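Local coordinates for protein putative agmatinase (PDB 3LHL) that probably hydrolyses agmatine to putrescine and urea, as a manganese-dependent member of the arginase family, at residues A[5-13]-A[80-89]; A[192-203]-A[238-249]. All blocks are in the same frame, centred on the assembly; numbering follows the deposited sequence.

Contact 1. Residues A[5-13]-A[80-89]; sequences YEESNLIVF and ETYKIVRDSK. With PO4 (phosphate ion), chain G.
Ile84 sits at the centre of the packed half, where its CD1 touches both Ile11 CG2 (3.7 Å) and Phe13 CE2 (3.8 Å). Its chi1 of -63° sets CG1 beside the backbone N, and the extended chain then carries CD1 onto the strand. Further along, Glu80 CG lies over the centre of the Phe13 ring, 4.2 Å from its centroid, a CH-pi contact. Lys89 belongs to the packed part too: its CD rests on Ile11 CG1 at 3.9 Å and its CE lies over one face of the Tyr5 ring, above the rim. A bend at the last torsion (chi4 -56°) then pushes the amine into the turn before the strand. Lys89 NZ donates to Ser8 O at 2.7 Å, with weak bonds to Tyr5 O and Glu6 O, and a water links it to Asn9 OD1.

The Tyr5 hydroxyl donates to Asp87 OD2 at 2.6 Å, on the anti side of a carboxylate turned nearly perpendicular to the ring. Beyond it lies the solvent side, with the exposed Glu6 and Arg86. Arg86 NE forms a salt bridge with Asp87 OD1 at 2.9 Å, coming from above the carboxylate plane, and NH1 reaches a phosphate probably left from crystallisation.

A Schellman motif with Ser88 at C-prime ends the helix. Strands 57-62 and 90-95 flank strand 10-15, so helix 70-86 is the helix of a beta-alpha-beta crossover passing over strand 10-15 in the alpha/beta arginase fold.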
loop_
_atom_site.group_PDB
_atom_site.type_symbol
_atom_site.label_atom_id
_atom_site.label_comp_id
_atom_site.label_asym_id
_atom_site.label_seq_id
_atom_site.Cartn_x
_atom_site.Cartn_y
_atom_site.Cartn_z
ATOM N N TYR A 5 -9.959 -13.707 14.588
ATOM C CA TYR A 5 -8.611 -13.205 14.818
ATOM C C TYR A 5 -7.543 -14.262 15.096
ATOM O O TYR A 5 -6.581 -14.393 14.340
ATOM C CB TYR A 5 -8.631 -12.205 15.968
ATOM C CG TYR A 5 -7.341 -11.444 16.142
ATOM C CD1 TYR A 5 -7.013 -10.388 15.293
ATOM C CD2 TYR A 5 -6.448 -11.772 17.162
ATOM C CE1 TYR A 5 -5.831 -9.674 15.457
ATOM C CE2 TYR A 5 -5.260 -11.065 17.336
ATOM C CZ TYR A 5 -4.961 -10.018 16.481
ATOM O OH TYR A 5 -3.803 -9.306 16.661
ATOM N N GLU A 6 -7.712 -15.010 16.182
ATOM C CA GLU A 6 -6.736 -16.021 16.569
ATOM C C GLU A 6 -6.405 -17.062 15.505
ATOM O O GLU A 6 -5.272 -17.534 15.433
ATOM C CB GLU A 6 -7.184 -16.736 17.851
ATOM C CG GLU A 6 -8.436 -17.596 17.703
ATOM C CD GLU A 6 -8.627 -18.558 18.870
ATOM O OE1 GLU A 6 -7.748 -19.426 19.082
ATOM O OE2 GLU A 6 -9.654 -18.448 19.577
ATOM N N GLU A 7 -7.377 -17.418 14.674
ATOM C CA GLU A 7 -7.142 -18.430 13.649
ATOM C C GLU A 7 -6.473 -17.934 12.371
ATOM O O GLU A 7 -5.791 -18.699 11.692
ATOM C CB GLU A 7 -8.458 -19.115 13.275
ATOM C CG GLU A 7 -9.219 -19.696 14.454
ATOM C CD GLU A 7 -10.418 -20.519 14.020
ATOM O OE1 GLU A 7 -10.215 -21.625 13.471
ATOM O OE2 GLU A 7 -11.565 -20.055 14.216
ATOM N N SER A 8 -6.658 -16.662 12.044
ATOM C CA SER A 8 -6.092 -16.109 10.815
ATOM C C SER A 8 -4.671 -15.570 10.952
ATOM O O SER A 8 -4.274 -15.094 12.015
ATOM C CB SER A 8 -7.003 -15.000 10.282
ATOM O OG SER A 8 -8.322 -15.472 10.055
ATOM N N ASN A 9 -3.907 -15.658 9.866
ATOM C CA ASN A 9 -2.539 -15.155 9.845
ATOM C C ASN A 9 -2.498 -13.764 9.209
ATOM O O ASN A 9 -1.544 -13.012 9.398
ATOM C CB ASN A 9 -1.625 -16.103 9.061
ATOM C CG ASN A 9 -1.523 -17.477 9.699
ATOM O OD1 ASN A 9 -1.214 -17.603 10.884
ATOM N ND2 ASN A 9 -1.778 -18.516 8.910
ATOM N N LEU A 10 -3.542 -13.431 8.455
ATOM C CA LEU A 10 -3.635 -12.133 7.793
ATOM C C LEU A 10 -4.825 -11.362 8.364
ATOM O O LEU A 10 -5.966 -11.837 8.322
ATOM C CB LEU A 10 -3.809 -12.325 6.285
ATOM C CG LEU A 10 -3.827 -11.088 5.379
ATOM C CD1 LEU A 10 -2.513 -10.318 5.505
ATOM C CD2 LEU A 10 -4.054 -11.528 3.931
ATOM N N ILE A 11 -4.548 -10.180 8.904
ATOM C CA ILE A 11 -5.575 -9.335 9.502
ATOM C C ILE A 11 -5.763 -8.078 8.656
ATOM O O ILE A 11 -4.883 -7.211 8.597
ATOM C CB ILE A 11 -5.182 -8.922 10.938
ATOM C CG1 ILE A 11 -4.790 -10.166 11.747
ATOM C CG2 ILE A 11 -6.337 -8.177 11.607
ATOM C CD1 ILE A 11 -5.885 -11.216 11.863
ATOM N N VAL A 12 -6.918 -7.999 8.006
ATOM C CA VAL A 12 -7.271 -6.884 7.136
ATOM C C VAL A 12 -8.120 -5.874 7.892
ATOM O O VAL A 12 -9.113 -6.238 8.522
ATOM C CB VAL A 12 -8.099 -7.371 5.926
ATOM C CG1 VAL A 12 -8.394 -6.211 5.000
ATOM C CG2 VAL A 12 -7.365 -8.487 5.203
ATOM N N PHE A 13 -7.735 -4.605 7.830
ATOM C CA PHE A 13 -8.502 -3.571 8.509
ATOM C C PHE A 13 -8.456 -2.284 7.705
ATOM O O PHE A 13 -7.511 -2.037 6.949
ATOM C CB PHE A 13 -7.990 -3.361 9.949
ATOM C CG PHE A 13 -6.603 -2.787 10.041
ATOM C CD1 PHE A 13 -6.414 -1.422 10.245
ATOM C CD2 PHE A 13 -5.486 -3.612 9.937
ATOM C CE1 PHE A 13 -5.131 -0.881 10.347
ATOM C CE2 PHE A 13 -4.197 -3.085 10.035
ATOM C CZ PHE A 13 -4.019 -1.716 10.241
ATOM N N GLU A 80 -3.024 -0.347 16.593
ATOM C CA GLU A 80 -3.699 -1.479 15.963
ATOM C C GLU A 80 -2.696 -2.385 15.259
ATOM O O GLU A 80 -2.728 -3.602 15.424
ATOM C CB GLU A 80 -4.750 -0.986 14.960
ATOM C CG GLU A 80 -5.577 -2.095 14.309
ATOM C CD GLU A 80 -6.311 -2.964 15.326
ATOM O OE1 GLU A 80 -7.073 -2.409 16.147
ATOM O OE2 GLU A 80 -6.130 -4.205 15.306
ATOM N N THR A 81 -1.800 -1.783 14.484
ATOM C CA THR A 81 -0.792 -2.539 13.747
ATOM C C THR A 81 0.106 -3.310 14.707
ATOM O O THR A 81 0.342 -4.499 14.514
ATOM C CB THR A 81 0.093 -1.604 12.882
ATOM O OG1 THR A 81 -0.737 -0.740 12.103
ATOM C CG2 THR A 81 0.970 -2.412 11.936
ATOM N N TYR A 82 0.594 -2.630 15.744
ATOM C CA TYR A 82 1.484 -3.252 16.721
ATOM C C TYR A 82 0.901 -4.527 17.327
ATOM O O TYR A 82 1.578 -5.552 17.408
ATOM C CB TYR A 82 1.831 -2.277 17.856
ATOM C CG TYR A 82 2.619 -2.956 18.953
ATOM C CD1 TYR A 82 3.911 -3.432 18.715
ATOM C CD2 TYR A 82 2.037 -3.224 20.191
ATOM C CE1 TYR A 82 4.597 -4.168 19.676
ATOM C CE2 TYR A 82 2.716 -3.961 21.163
ATOM C CZ TYR A 82 3.993 -4.431 20.897
ATOM O OH TYR A 82 4.659 -5.189 21.833
ATOM N N LYS A 83 -0.350 -4.466 17.761
ATOM C CA LYS A 83 -0.969 -5.641 18.341
ATOM C C LYS A 83 -0.980 -6.801 17.343
ATOM O O LYS A 83 -0.731 -7.952 17.716
ATOM C CB LYS A 83 -2.384 -5.305 18.808
ATOM C CG LYS A 83 -2.403 -4.275 19.923
ATOM C CD LYS A 83 -3.796 -3.720 20.155
ATOM C CE LYS A 83 -3.752 -2.559 21.137
ATOM N NZ LYS A 83 -5.072 -1.873 21.254
ATOM N N ILE A 84 -1.250 -6.503 16.075
ATOM C CA ILE A 84 -1.274 -7.548 15.054
ATOM C C ILE A 84 0.129 -8.130 14.881
ATOM O O ILE A 84 0.309 -9.349 14.855
ATOM C CB ILE A 84 -1.774 -6.996 13.698
ATOM C CG1 ILE A 84 -3.228 -6.523 13.839
ATOM C CG2 ILE A 84 -1.662 -8.076 12.617
ATOM C CD1 ILE A 84 -3.751 -5.762 12.647
ATOM N N VAL A 85 1.122 -7.255 14.776
ATOM C CA VAL A 85 2.498 -7.699 14.621
ATOM C C VAL A 85 2.930 -8.491 15.852
ATOM O O VAL A 85 3.582 -9.533 15.740
ATOM C CB VAL A 85 3.455 -6.498 14.450
ATOM C CG1 VAL A 85 4.909 -6.978 14.475
ATOM C CG2 VAL A 85 3.142 -5.760 13.147
ATOM N N ARG A 86 2.569 -7.977 17.025
ATOM C CA ARG A 86 2.910 -8.613 18.293
ATOM C C ARG A 86 2.359 -10.031 18.363
ATOM O O ARG A 86 2.988 -10.923 18.925
ATOM C CB ARG A 86 2.343 -7.799 19.459
ATOM C CG ARG A 86 2.488 -8.462 20.828
ATOM C CD ARG A 86 1.471 -7.890 21.806
ATOM N NE ARG A 86 0.112 -8.161 21.347
ATOM C CZ ARG A 86 -0.973 -7.534 21.788
ATOM N NH1 ARG A 86 -0.878 -6.583 22.709
ATOM N NH2 ARG A 86 -2.158 -7.857 21.297
ATOM N N ASP A 87 1.177 -10.230 17.792
ATOM C CA ASP A 87 0.544 -11.540 17.805
ATOM C C ASP A 87 1.031 -12.437 16.671
ATOM O O ASP A 87 0.397 -13.441 16.357
ATOM C CB ASP A 87 -0.976 -11.380 17.734
ATOM C CG ASP A 87 -1.536 -10.617 18.919
ATOM O OD1 ASP A 87 -0.856 -10.568 19.968
ATOM O OD2 ASP A 87 -2.661 -10.076 18.809
ATOM N N SER A 88 2.157 -12.071 16.064
ATOM C CA SER A 88 2.732 -12.845 14.967
ATOM C C SER A 88 1.775 -13.014 13.791
ATOM O O SER A 88 1.579 -14.119 13.289
ATOM C CB SER A 88 3.170 -14.230 15.456
ATOM O OG SER A 88 4.228 -14.133 16.390
ATOM N N LYS A 89 1.177 -11.917 13.356
ATOM C CA LYS A 89 0.259 -11.962 12.233
ATOM C C LYS A 89 0.618 -10.830 11.286
ATOM O O LYS A 89 1.325 -9.894 11.662
ATOM C CB LYS A 89 -1.185 -11.811 12.719
ATOM C CG LYS A 89 -1.631 -12.905 13.669
ATOM C CD LYS A 89 -3.012 -12.616 14.230
ATOM C CE LYS A 89 -3.439 -13.704 15.199
ATOM N NZ LYS A 89 -3.398 -15.050 14.558
HETATM P P PO4 G . 0.180 -4.958 25.642
HETATM O O1 PO4 G . 0.563 -3.562 25.291
HETATM O O2 PO4 G . 0.886 -5.907 24.741
HETATM O O3 PO4 G . 0.560 -5.238 27.054
HETATM O O4 PO4 G . -1.292 -5.123 25.484
HETATM O O HOH W 1 -1.298 -16.431 13.235
#

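Contact 2. Residues A[192-203]-A[238-249]; sequences LNGKNIYLTIDL and NINIVGCDIVEL. With MN (manganese (II) ion), chain B; MN (manganese (II) ion), chain C.
The Tyr198 ring has the Gly243 carbonyl and Cys244 N over one face, the carbonyl O offset toward the rim, while Thr200 CB and Asp245 OD2 sit at its edge in plane; Thr101, Ala104 and Val108 of helix 101-111 also touch this side chain. With CG anti to the backbone N (chi1 -177°), the ring lies across the neighbouring strand and the Tyr198 OH donates to Asp245 OD2 at 2.7 Å, on the anti side of a carboxylate inclined 60° to the ring. A water also donates to this hydroxyl and to Cys244 O. Thr200 OG1, which is hydrogen-bonded to His98 NE2, lies 3.0 Å from Asp245 OD1.

These two strands are central neighbours in the parallel sheet of the arginase fold, laddered by bonds such as Leu199 N to Gly243 O. On the other face, Leu199 CD2 packs against Ile241 CD1 and Cys244 SG.

The C-terminal ends carry the metal site. Asp202 OD2 bridges two manganese ions, 2.2 Å from that of chain B and 2.4 Å from that of chain C; one is also held by His98, Asp121 and Asp125, the other by Asp121, His123 and Asp204. Glu248, whose CG comes within 3.3 Å of Asp202 OD2, is a ligand of a third manganese site seen in this protein, though it binds no ion in this model; its OE2 accepts a bond from His98 N.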
loop_
_atom_site.group_PDB
_atom_site.type_symbol
_atom_site.label_atom_id
_atom_site.label_comp_id
_atom_site.label_asym_id
_atom_site.label_seq_id
_atom_site.Cartn_x
_atom_site.Cartn_y
_atom_site.Cartn_z
ATOM N N LEU A 192 15.716 -9.753 -3.676
ATOM C CA LEU A 192 15.313 -9.664 -2.281
ATOM C C LEU A 192 14.925 -11.042 -1.761
ATOM O O LEU A 192 14.160 -11.165 -0.803
ATOM C CB LEU A 192 14.123 -8.712 -2.135
ATOM C CG LEU A 192 14.391 -7.215 -1.984
ATOM C CD1 LEU A 192 15.428 -6.754 -2.978
ATOM C CD2 LEU A 192 13.085 -6.463 -2.180
ATOM N N ASN A 193 15.455 -12.073 -2.408
ATOM C CA ASN A 193 15.173 -13.455 -2.035
ATOM C C ASN A 193 15.386 -13.703 -0.546
ATOM O O ASN A 193 16.459 -13.429 -0.011
ATOM C CB ASN A 193 16.063 -14.402 -2.846
ATOM C CG ASN A 193 15.731 -15.863 -2.612
ATOM O OD1 ASN A 193 15.967 -16.402 -1.530
ATOM N ND2 ASN A 193 15.173 -16.510 -3.628
ATOM N N GLY A 194 14.349 -14.211 0.112
ATOM C CA GLY A 194 14.422 -14.516 1.532
ATOM C C GLY A 194 14.393 -13.338 2.485
ATOM O O GLY A 194 14.603 -13.513 3.681
ATOM N N LYS A 195 14.131 -12.139 1.975
ATOM C CA LYS A 195 14.096 -10.959 2.824
ATOM C C LYS A 195 12.693 -10.597 3.301
ATOM O O LYS A 195 11.696 -11.051 2.737
ATOM C CB LYS A 195 14.725 -9.770 2.097
ATOM C CG LYS A 195 16.221 -9.937 1.849
ATOM C CD LYS A 195 16.960 -10.194 3.156
ATOM C CE LYS A 195 18.432 -10.505 2.930
ATOM N NZ LYS A 195 19.148 -9.382 2.271
ATOM N N ASN A 196 12.634 -9.787 4.355
ATOM C CA ASN A 196 11.369 -9.347 4.927
ATOM C C ASN A 196 10.964 -8.040 4.260
ATOM O O ASN A 196 11.744 -7.087 4.190
ATOM C CB ASN A 196 11.518 -9.159 6.435
ATOM C CG ASN A 196 11.847 -10.454 7.146
ATOM O OD1 ASN A 196 12.728 -10.500 8.007
ATOM N ND2 ASN A 196 11.136 -11.518 6.792
ATOM N N ILE A 197 9.728 -8.001 3.784
ATOM C CA ILE A 197 9.235 -6.844 3.063
ATOM C C ILE A 197 7.958 -6.197 3.594
ATOM O O ILE A 197 7.059 -6.872 4.104
ATOM C CB ILE A 197 8.995 -7.232 1.558
ATOM C CG1 ILE A 197 10.320 -7.239 0.790
ATOM C CG2 ILE A 197 8.000 -6.283 0.900
ATOM C CD1 ILE A 197 11.275 -8.357 1.173
ATOM N N TYR A 198 7.902 -4.874 3.488
ATOM C CA TYR A 198 6.693 -4.147 3.840
ATOM C C TYR A 198 6.249 -3.637 2.475
ATOM O O TYR A 198 6.961 -2.864 1.834
ATOM C CB TYR A 198 6.941 -2.949 4.747
ATOM C CG TYR A 198 5.629 -2.291 5.127
ATOM C CD1 TYR A 198 4.958 -2.649 6.295
ATOM C CD2 TYR A 198 5.005 -1.388 4.262
ATOM C CE1 TYR A 198 3.694 -2.130 6.590
ATOM C CE2 TYR A 198 3.744 -0.867 4.545
ATOM C CZ TYR A 198 3.092 -1.242 5.710
ATOM O OH TYR A 198 1.832 -0.746 5.980
ATOM N N LEU A 199 5.089 -4.088 2.021
ATOM C CA LEU A 199 4.579 -3.687 0.716
ATOM C C LEU A 199 3.526 -2.596 0.814
ATOM O O LEU A 199 2.455 -2.807 1.375
ATOM C CB LEU A 199 3.991 -4.904 0.003
ATOM C CG LEU A 199 3.251 -4.685 -1.316
ATOM C CD1 LEU A 199 4.202 -4.161 -2.379
ATOM C CD2 LEU A 199 2.627 -6.009 -1.753
ATOM N N THR A 200 3.839 -1.425 0.273
ATOM C CA THR A 200 2.903 -0.310 0.283
ATOM C C THR A 200 2.542 0.051 -1.153
ATOM O O THR A 200 3.395 0.451 -1.950
ATOM C CB THR A 200 3.490 0.938 1.003
ATOM O OG1 THR A 200 2.543 2.015 0.927
ATOM C CG2 THR A 200 4.812 1.368 0.368
ATOM N N ILE A 201 1.266 -0.097 -1.475
ATOM C CA ILE A 201 0.779 0.187 -2.815
ATOM C C ILE A 201 -0.165 1.386 -2.889
ATOM O O ILE A 201 -1.299 1.330 -2.404
ATOM C CB ILE A 201 0.041 -1.046 -3.399
ATOM C CG1 ILE A 201 1.048 -2.162 -3.677
ATOM C CG2 ILE A 201 -0.722 -0.662 -4.674
ATOM C CD1 ILE A 201 0.420 -3.433 -4.213
ATOM N N ASP A 202 0.317 2.476 -3.481
ATOM C CA ASP A 202 -0.518 3.653 -3.683
ATOM C C ASP A 202 -1.234 3.305 -4.989
ATOM O O ASP A 202 -0.591 3.175 -6.032
ATOM C CB ASP A 202 0.334 4.902 -3.884
ATOM C CG ASP A 202 -0.504 6.140 -4.093
ATOM O OD1 ASP A 202 -1.514 6.052 -4.818
ATOM O OD2 ASP A 202 -0.155 7.201 -3.543
ATOM N N LEU A 203 -2.550 3.132 -4.935
ATOM C CA LEU A 203 -3.306 2.755 -6.121
ATOM C C LEU A 203 -3.201 3.708 -7.309
ATOM O O LEU A 203 -3.513 3.314 -8.434
ATOM C CB LEU A 203 -4.776 2.517 -5.758
ATOM C CG LEU A 203 -5.006 1.366 -4.763
ATOM C CD1 LEU A 203 -6.453 1.352 -4.297
ATOM C CD2 LEU A 203 -4.630 0.039 -5.415
ATOM N N ASN A 238 10.426 -15.607 -3.431
ATOM C CA ASN A 238 10.687 -16.054 -2.077
ATOM C C ASN A 238 10.842 -14.869 -1.133
ATOM O O ASN A 238 11.744 -14.849 -0.293
ATOM C CB ASN A 238 11.944 -16.926 -2.022
ATOM C CG ASN A 238 12.161 -17.545 -0.649
ATOM O OD1 ASN A 238 11.236 -18.092 -0.053
ATOM N ND2 ASN A 238 13.387 -17.464 -0.146
ATOM N N ILE A 239 9.979 -13.865 -1.281
ATOM C CA ILE A 239 10.046 -12.714 -0.391
ATOM C C ILE A 239 9.010 -12.920 0.705
ATOM O O ILE A 239 7.982 -13.561 0.486
ATOM C CB ILE A 239 9.762 -11.370 -1.112
ATOM C CG1 ILE A 239 8.337 -11.343 -1.659
ATOM C CG2 ILE A 239 10.769 -11.150 -2.219
ATOM C CD1 ILE A 239 7.921 -9.977 -2.168
ATOM N N ASN A 240 9.286 -12.381 1.884
ATOM C CA ASN A 240 8.376 -12.528 3.008
ATOM C C ASN A 240 7.687 -11.207 3.342
ATOM O O ASN A 240 8.296 -10.290 3.894
ATOM C CB ASN A 240 9.149 -13.066 4.221
ATOM C CG ASN A 240 8.251 -13.348 5.413
ATOM O OD1 ASN A 240 7.109 -13.782 5.252
ATOM N ND2 ASN A 240 8.769 -13.124 6.615
ATOM N N ILE A 241 6.412 -11.107 2.985
ATOM C CA ILE A 241 5.654 -9.897 3.264
ATOM C C ILE A 241 5.137 -9.972 4.695
ATOM O O ILE A 241 4.301 -10.810 5.016
ATOM C CB ILE A 241 4.477 -9.733 2.274
ATOM C CG1 ILE A 241 5.029 -9.603 0.850
ATOM C CG2 ILE A 241 3.662 -8.492 2.626
ATOM C CD1 ILE A 241 3.973 -9.506 -0.235
ATOM N N VAL A 242 5.655 -9.100 5.553
ATOM C CA VAL A 242 5.258 -9.084 6.957
ATOM C C VAL A 242 4.309 -7.937 7.276
ATOM O O VAL A 242 3.884 -7.765 8.421
ATOM C CB VAL A 242 6.498 -8.987 7.870
ATOM C CG1 VAL A 242 7.315 -10.263 7.755
ATOM C CG2 VAL A 242 7.345 -7.776 7.476
ATOM N N GLY A 243 3.980 -7.163 6.247
ATOM C CA GLY A 243 3.082 -6.036 6.396
ATOM C C GLY A 243 2.691 -5.551 5.013
ATOM O O GLY A 243 3.511 -5.578 4.091
ATOM N N CYS A 244 1.451 -5.100 4.856
ATOM C CA CYS A 244 0.991 -4.639 3.553
ATOM C C CYS A 244 -0.150 -3.629 3.639
ATOM O O CYS A 244 -0.869 -3.562 4.641
ATOM C CB CYS A 244 0.544 -5.850 2.721
ATOM S SG CYS A 244 -0.052 -5.476 1.049
ATOM N N ASP A 245 -0.304 -2.837 2.580
ATOM C CA ASP A 245 -1.385 -1.867 2.508
ATOM C C ASP A 245 -1.607 -1.347 1.086
ATOM O O ASP A 245 -0.709 -1.396 0.242
ATOM C CB ASP A 245 -1.130 -0.684 3.461
ATOM C CG ASP A 245 0.013 0.226 3.002
ATOM O OD1 ASP A 245 0.032 0.629 1.815
ATOM O OD2 ASP A 245 0.886 0.553 3.840
ATOM N N ILE A 246 -2.827 -0.893 0.820
ATOM C CA ILE A 246 -3.177 -0.298 -0.465
ATOM C C ILE A 246 -3.810 1.024 -0.043
ATOM O O ILE A 246 -4.579 1.068 0.918
ATOM C CB ILE A 246 -4.193 -1.150 -1.275
ATOM C CG1 ILE A 246 -5.478 -1.362 -0.470
ATOM C CG2 ILE A 246 -3.563 -2.485 -1.661
ATOM C CD1 ILE A 246 -6.543 -2.162 -1.218
ATOM N N VAL A 247 -3.491 2.104 -0.741
ATOM C CA VAL A 247 -4.016 3.397 -0.337
ATOM C C VAL A 247 -4.376 4.324 -1.484
ATOM O O VAL A 247 -4.107 4.034 -2.642
ATOM C CB VAL A 247 -2.977 4.133 0.560
ATOM C CG1 VAL A 247 -2.679 3.312 1.816
ATOM C CG2 VAL A 247 -1.689 4.355 -0.226
ATOM N N GLU A 248 -4.992 5.445 -1.119
ATOM C CA GLU A 248 -5.380 6.506 -2.038
ATOM C C GLU A 248 -6.600 6.274 -2.934
ATOM O O GLU A 248 -6.826 7.027 -3.889
ATOM C CB GLU A 248 -4.163 6.939 -2.873
ATOM C CG GLU A 248 -3.048 7.581 -2.038
ATOM C CD GLU A 248 -3.500 8.842 -1.280
ATOM O OE1 GLU A 248 -4.723 9.060 -1.148
ATOM O OE2 GLU A 248 -2.629 9.612 -0.800
ATOM N N LEU A 249 -7.379 5.236 -2.644
ATOM C CA LEU A 249 -8.603 5.019 -3.403
ATOM C C LEU A 249 -9.556 6.087 -2.878
ATOM O O LEU A 249 -9.837 6.136 -1.680
ATOM C CB LEU A 249 -9.223 3.646 -3.129
ATOM C CG LEU A 249 -10.713 3.591 -3.532
ATOM C CD1 LEU A 249 -10.845 3.553 -5.061
ATOM C CD2 LEU A 249 -11.383 2.374 -2.918
HETATM MN MN MN B . 1.605 7.902 -2.386
HETATM MN MN MN C . 0.391 8.755 -5.246
HETATM O O HOH W 2 0.175 -2.753 7.329
#

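How the contacts relate
From the N terminus the chain enters strand 10-15, passes through strand 57-62 and helix 70-86, and contact 1 closes that first loop as residues 80-89 return beside 5-13. It then runs on through strands 90-95, 115-120, 153-158 and 176-179 before contact 2 opens at 192. Residues 238-249 close the second, shorter loop, which contains helices but no strand. The two loops follow in series, neither nested nor crossed. The centres of contacts 1 and 2 are about 15 Å apart; the nearest atoms of contacts 1 and 2 are about 5 Å apart, without touching. One sheet joins them: strand 90-95 stands between strands 10-15 and 240-247, so contact 1 fastens a helix near one side while contact 2 joins strands in the middle.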